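Local coordinates for uncharacterized protein (Legionella longbeachae NSW150, PDB 4JZA), which probably hydrolyses the 3-phosphate of phosphatidylinositol 3-phosphate, acting as a phosphoinositide phosphatase in the pathogen's interplay with host lipid metabolism, at residues 690-693 against 694-698; 791-794 against 795-798. One frame throughout, in Å; residues are numbered along the deposited sequence.

Interaction 1: 690-693 against 694-698; sequences NCTK and LYDAL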
ATOM      1  N   ASN A 690      22.902  23.265  25.393  1.00 48.41           N
ATOM      2  CA  ASN A 690      21.966  24.391  25.290  1.00 43.39           C
ATOM      3  C   ASN A 690      20.867  24.401  26.323  1.00 45.01           C
ATOM      4  O   ASN A 690      20.572  25.459  26.921  1.00 45.78           O
ATOM      5  CB  ASN A 690      21.355  24.467  23.917  1.00 41.85           C
ATOM      6  CG  ASN A 690      22.293  25.116  22.940  1.00 44.50           C
ATOM      7  OD1 ASN A 690      23.179  25.870  23.345  1.00 46.03           O
ATOM      8  ND2 ASN A 690      22.151  24.806  21.670  1.00 42.68           N
ATOM      9  N   CYS A 691      20.272  23.239  26.573  1.00 42.82           N
ATOM     10  CA  CYS A 691      19.216  23.178  27.567  1.00 41.33           C
ATOM     11  C   CYS A 691      19.731  23.658  28.908  1.00 41.42           C
ATOM     12  O   CYS A 691      18.978  24.364  29.621  1.00 39.60           O
ATOM     13  CB  CYS A 691      18.597  21.777  27.668  1.00 40.53           C
ATOM     14  SG  CYS A 691      17.539  21.434  26.256  0.84 37.60           S
ATOM     15  N   THR A 692      20.998  23.311  29.226  1.00 39.90           N
ATOM     16  CA  THR A 692      21.603  23.708  30.503  1.00 41.00           C
ATOM     17  C   THR A 692      21.796  25.220  30.612  1.00 41.28           C
ATOM     18  O   THR A 692      21.523  25.807  31.653  1.00 41.59           O
ATOM     19  CB  THR A 692      22.912  22.945  30.779  1.00 42.23           C
ATOM     20  OG1 THR A 692      22.590  21.564  30.988  1.00 44.17           O
ATOM     21  CG2 THR A 692      23.601  23.439  32.045  1.00 41.63           C
ATOM     22  N   LYS A 693      22.231  25.851  29.530  1.00 42.86           N
ATOM     23  CA  LYS A 693      22.401  27.305  29.507  1.00 44.44           C
ATOM     24  C   LYS A 693      21.075  27.978  29.721  1.00 41.90           C
ATOM     25  O   LYS A 693      20.974  28.911  30.503  1.00 44.32           O
ATOM     26  CB  LYS A 693      23.003  27.798  28.173  1.00 47.68           C
ATOM     27  CG  LYS A 693      24.371  27.232  27.813  1.00 49.54           C
ATOM     28  CD  LYS A 693      24.872  27.760  26.480  1.00 53.16           C
ATOM     29  CE  LYS A 693      26.086  26.987  26.027  1.00 57.91           C
ATOM     30  NZ  LYS A 693      26.973  27.932  25.309  1.00 68.27           N
ATOM     31  N   LEU A 694      20.072  27.505  29.002  1.00 41.45           N
ATOM     32  CA  LEU A 694      18.711  28.049  29.093  1.00 41.11           C
ATOM     33  C   LEU A 694      18.159  27.839  30.483  1.00 43.02           C
ATOM     34  O   LEU A 694      17.603  28.779  31.083  1.00 42.22           O
ATOM     35  CB  LEU A 694      17.779  27.385  28.082  1.00 38.80           C
ATOM     36  CG  LEU A 694      17.967  27.786  26.623  1.00 37.37           C
ATOM     37  CD1 LEU A 694      17.080  26.910  25.754  1.00 39.50           C
ATOM     38  CD2 LEU A 694      17.606  29.232  26.431  1.00 36.53           C
ATOM     39  N   TYR A 695      18.361  26.626  31.008  1.00 42.63           N
ATOM     40  CA  TYR A 695      17.943  26.303  32.371  1.00 43.01           C
ATOM     41  C   TYR A 695      18.634  27.205  33.397  1.00 41.05           C
ATOM     42  O   TYR A 695      17.971  27.898  34.144  1.00 38.45           O
ATOM     43  CB  TYR A 695      18.189  24.821  32.684  1.00 46.61           C
ATOM     44  CG  TYR A 695      17.539  24.351  33.956  1.00 49.09           C
ATOM     45  CD1 TYR A 695      16.248  23.840  33.941  1.00 51.28           C
ATOM     46  CD2 TYR A 695      18.213  24.415  35.168  1.00 49.92           C
ATOM     47  CE1 TYR A 695      15.636  23.403  35.096  1.00 53.61           C
ATOM     48  CE2 TYR A 695      17.602  24.005  36.340  1.00 51.51           C
ATOM     49  CZ  TYR A 695      16.312  23.512  36.297  1.00 54.04           C
ATOM     50  OH  TYR A 695      15.707  23.116  37.452  1.00 54.59           O
ATOM     51  N   ASP A 696      19.950  27.233  33.434  1.00 40.83           N
ATOM     52  CA  ASP A 696      20.613  28.085  34.441  1.00 45.94           C
ATOM     53  C   ASP A 696      20.139  29.560  34.401  1.00 43.69           C
ATOM     54  O   ASP A 696      19.749  30.132  35.426  1.00 42.42           O
ATOM     55  CB  ASP A 696      22.164  27.988  34.324  1.00 48.71           C
ATOM     56  CG  ASP A 696      22.675  26.561  34.565  1.00 52.76           C
ATOM     57  OD1 ASP A 696      22.020  25.779  35.316  1.00 55.08           O
ATOM     58  OD2 ASP A 696      23.710  26.208  33.967  1.00 57.29           O
ATOM     59  N   ALA A 697      20.203  30.179  33.226  1.00 42.73           N
ATOM     60  CA  ALA A 697      19.712  31.558  33.056  1.00 42.21           C
ATOM     61  C   ALA A 697      18.277  31.723  33.542  1.00 41.27           C
ATOM     62  O   ALA A 697      17.985  32.619  34.282  1.00 44.94           O
ATOM     63  CB  ALA A 697      19.831  32.010  31.596  1.00 39.64           C
ATOM     64  N   LEU A 698      17.397  30.829  33.162  1.00 42.30           N
ATOM     65  CA  LEU A 698      16.025  30.881  33.655  1.00 44.85           C
ATOM     66  C   LEU A 698      15.864  30.679  35.163  1.00 48.03           C
ATOM     67  O   LEU A 698      15.013  31.344  35.794  1.00 48.72           O
ATOM     68  CB  LEU A 698      15.171  29.896  32.905  1.00 43.56           C
ATOM     69  CG  LEU A 698      13.671  30.033  33.076  1.00 45.33           C
ATOM     70  CD1 LEU A 698      13.119  31.422  32.794  1.00 43.58           C
ATOM     71  CD2 LEU A 698      13.012  28.982  32.172  1.00 46.56           C
TER
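Thr692 and Asp696 stand side by side, one turn apart on the alpha-helix 676-702, their side chains pointing the same way. Four successive i to i+4 backbone bonds hold this part of the helix, running from the N-H groups of residues 694-697 to the carbonyls of Asn690, Cys691, Thr692 and Lys693. The straightest joins Asp696 N to Thr692 O at 2.8 Å, with an N-H...O angle of 176°. From there the aspartate side chain can be followed outward. Asp696 CB rests 3.5 Å from Thr692 O. CG turns back beside the residue's own backbone N (chi1 -61°), which keeps the carboxylate over the preceding turn and leaves Asp696 CG 3.2 Å from Thr692 O. Of the two carboxylate oxygens, Asp696 OD2 lies 3.2 Å from Thr692 O and alongside the threonine methyl, with OD1 farther at 3.7 Å; acceptors all, they form no bond with that carbonyl. Thr692 presents its methyl because CG2 is anti to its backbone N, and OG1, on the other branch, bonds to Asn749 of helix 748-761 and to Glu688 O. Asp696 is exposed, so its charge sits at the solvent-facing side of the helix. Leu694 sets CG 3.5 Å from Asn690 O, and its side chain touches Leu686 and, on helix 794-817, Thr801, whereas the buried Tyr695 lies on Asn749, Arg752 and Ile753. Ala697 CB is 3.5 Å from Lys693 O, which accepts the hydrogen bond from Ala697 N. At the Thr692-Asp696 pair, the closest side-chain approach is Thr692 CG2 to Asp696 OD2, 3.4 Å.

Interaction 2: 791-794 against 795-798; sequences ATTF and SEIV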
ATOM      1  N   ALA A 791      16.418  32.398   8.958  1.00 97.80           N
ATOM      2  CA  ALA A 791      16.846  31.160   9.632  1.00108.63           C
ATOM      3  C   ALA A 791      18.164  31.348  10.401  1.00106.45           C
ATOM      4  O   ALA A 791      19.235  31.630   9.816  1.00 86.50           O
ATOM      5  CB  ALA A 791      16.966  29.995   8.655  1.00107.60           C
ATOM      6  N   THR A 792      18.045  31.184  11.719  1.00 92.28           N
ATOM      7  CA  THR A 792      19.122  31.407  12.652  1.00 84.61           C
ATOM      8  C   THR A 792      19.179  30.175  13.525  1.00 72.29           C
ATOM      9  O   THR A 792      18.148  29.647  13.815  1.00 65.60           O
ATOM     10  CB  THR A 792      18.819  32.655  13.508  1.00 87.99           C
ATOM     11  OG1 THR A 792      17.482  32.577  13.990  1.00 75.82           O
ATOM     12  CG2 THR A 792      18.932  33.936  12.683  1.00 92.87           C
ATOM     13  N   THR A 793      20.356  29.724  13.964  1.00 69.62           N
ATOM     14  CA  THR A 793      20.456  28.465  14.744  1.00 66.59           C
ATOM     15  C   THR A 793      19.804  28.537  16.119  1.00 53.39           C
ATOM     16  O   THR A 793      19.794  29.555  16.758  1.00 50.26           O
ATOM     17  CB  THR A 793      21.906  28.018  15.049  1.00 74.05           C
ATOM     18  OG1 THR A 793      22.826  28.710  14.210  1.00 86.54           O
ATOM     19  CG2 THR A 793      22.073  26.473  14.906  1.00 81.43           C
ATOM     20  N   PHE A 794      19.304  27.414  16.574  1.00 47.38           N
ATOM     21  CA  PHE A 794      18.978  27.241  17.981  1.00 47.55           C
ATOM     22  C   PHE A 794      20.063  27.806  18.906  1.00 48.03           C
ATOM     23  O   PHE A 794      19.742  28.566  19.820  1.00 51.96           O
ATOM     24  CB  PHE A 794      18.682  25.770  18.279  1.00 44.06           C
ATOM     25  CG  PHE A 794      17.244  25.393  18.061  1.00 43.84           C
ATOM     26  CD1 PHE A 794      16.412  26.156  17.229  1.00 45.19           C
ATOM     27  CD2 PHE A 794      16.717  24.258  18.667  1.00 43.19           C
ATOM     28  CE1 PHE A 794      15.093  25.806  17.018  1.00 45.35           C
ATOM     29  CE2 PHE A 794      15.404  23.917  18.478  1.00 43.82           C
ATOM     30  CZ  PHE A 794      14.582  24.692  17.653  1.00 44.88           C
ATOM     31  N   SER A 795      21.324  27.490  18.642  1.00 49.20           N
ATOM     32  CA  SER A 795      22.429  28.005  19.440  1.00 50.45           C
ATOM     33  C   SER A 795      22.500  29.558  19.423  1.00 48.88           C
ATOM     34  O   SER A 795      22.890  30.178  20.396  1.00 48.63           O
ATOM     35  CB  SER A 795      23.754  27.382  18.961  1.00 55.68           C
ATOM     36  OG  SER A 795      23.837  26.001  19.310  1.00 56.38           O
ATOM     37  N   GLU A 796      22.147  30.178  18.315  1.00 48.57           N
ATOM     38  CA  GLU A 796      22.162  31.621  18.241  1.00 53.07           C
ATOM     39  C   GLU A 796      21.008  32.241  19.012  1.00 50.69           C
ATOM     40  O   GLU A 796      21.170  33.310  19.629  1.00 54.01           O
ATOM     41  CB  GLU A 796      22.191  32.102  16.772  1.00 62.05           C
ATOM     42  CG  GLU A 796      23.600  31.991  16.143  1.00 72.10           C
ATOM     43  CD  GLU A 796      23.646  31.840  14.597  1.00 83.01           C
ATOM     44  OE1 GLU A 796      22.579  31.570  13.957  1.00 66.24           O
ATOM     45  OE2 GLU A 796      24.779  32.001  14.024  1.00 85.55           O
ATOM     46  N   ILE A 797      19.850  31.584  18.996  1.00 48.84           N
ATOM     47  CA  ILE A 797      18.709  32.022  19.811  1.00 45.38           C
ATOM     48  C   ILE A 797      18.987  31.789  21.278  1.00 42.66           C
ATOM     49  O   ILE A 797      18.590  32.593  22.115  1.00 42.39           O
ATOM     50  CB  ILE A 797      17.410  31.315  19.480  1.00 46.20           C
ATOM     51  CG1 ILE A 797      17.008  31.561  18.026  1.00 49.79           C
ATOM     52  CG2 ILE A 797      16.292  31.843  20.369  1.00 46.23           C
ATOM     53  CD1 ILE A 797      15.745  30.818  17.584  1.00 47.14           C
ATOM     54  N   VAL A 798      19.636  30.687  21.602  1.00 40.46           N
ATOM     55  CA  VAL A 798      20.053  30.462  22.974  1.00 41.38           C
ATOM     56  C   VAL A 798      20.927  31.645  23.441  1.00 40.59           C
ATOM     57  O   VAL A 798      20.663  32.241  24.496  1.00 37.38           O
ATOM     58  CB  VAL A 798      20.809  29.137  23.121  1.00 41.89           C
ATOM     59  CG1 VAL A 798      21.479  29.011  24.485  1.00 44.42           C
ATOM     60  CG2 VAL A 798      19.862  27.997  22.924  1.00 41.59           C
TER
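Helix 794-817 begins here, with Thr793 at the N-cap and Glu796 folding back over it to supply the side-chain-to-backbone bond that forms one half of a capping box; the Thr793 side chain makes no reciprocal capping bond. Glu796 OE1 accepts Thr793 N at 2.9 Å, reached on the anti side of the carboxylate and 29° out of its plane. The same oxygen takes a weak hydrogen bond from Thr793 OG1, also at 2.9 Å, so one carboxylate oxygen meets both the backbone and the hydroxyl of the N-cap residue. Glu796 can reach back because its CG lies beside its own backbone N (chi1 -78°) and the chain is extended beyond it. The negative charge near the helix start may interact favourably with the helix dipole. The first turn is closed by Ile797 N to Thr793 O, 3.0 Å, followed by Val798 N to Phe794 O, 2.8 Å. Val798 CG2 also lies against Phe794 O. Thr793 and Glu796 are exposed, while Phe794 and the buried Val798 pack inward: Phe794 meets Phe784 edge-to-face and lies against Gln685 and Leu686, and Val798 packs on Leu686, seating this helix start against helix 676-702.

How the interactions relate
Interaction 1 comes first along the chain, in the later half of helix 676-702; interaction 2 follows about a hundred residues on, where helix 794-817 starts. Their centres are 14 Å apart, and all four segments belong to the phosphoinositide phosphatase C-terminal domain, with contact centres roughly 40 to 45 Å from the centre of the chain. The two helices meet directly: Asn690 ND2 probably hydrogen-bonds Ser795 OG at 3.1 Å, and Val798 packs on Asn690, Lys693 and Leu694. A turn in the later half of one helix is thereby joined to the first turn of another within one helical module, set away from the central mixed sheet.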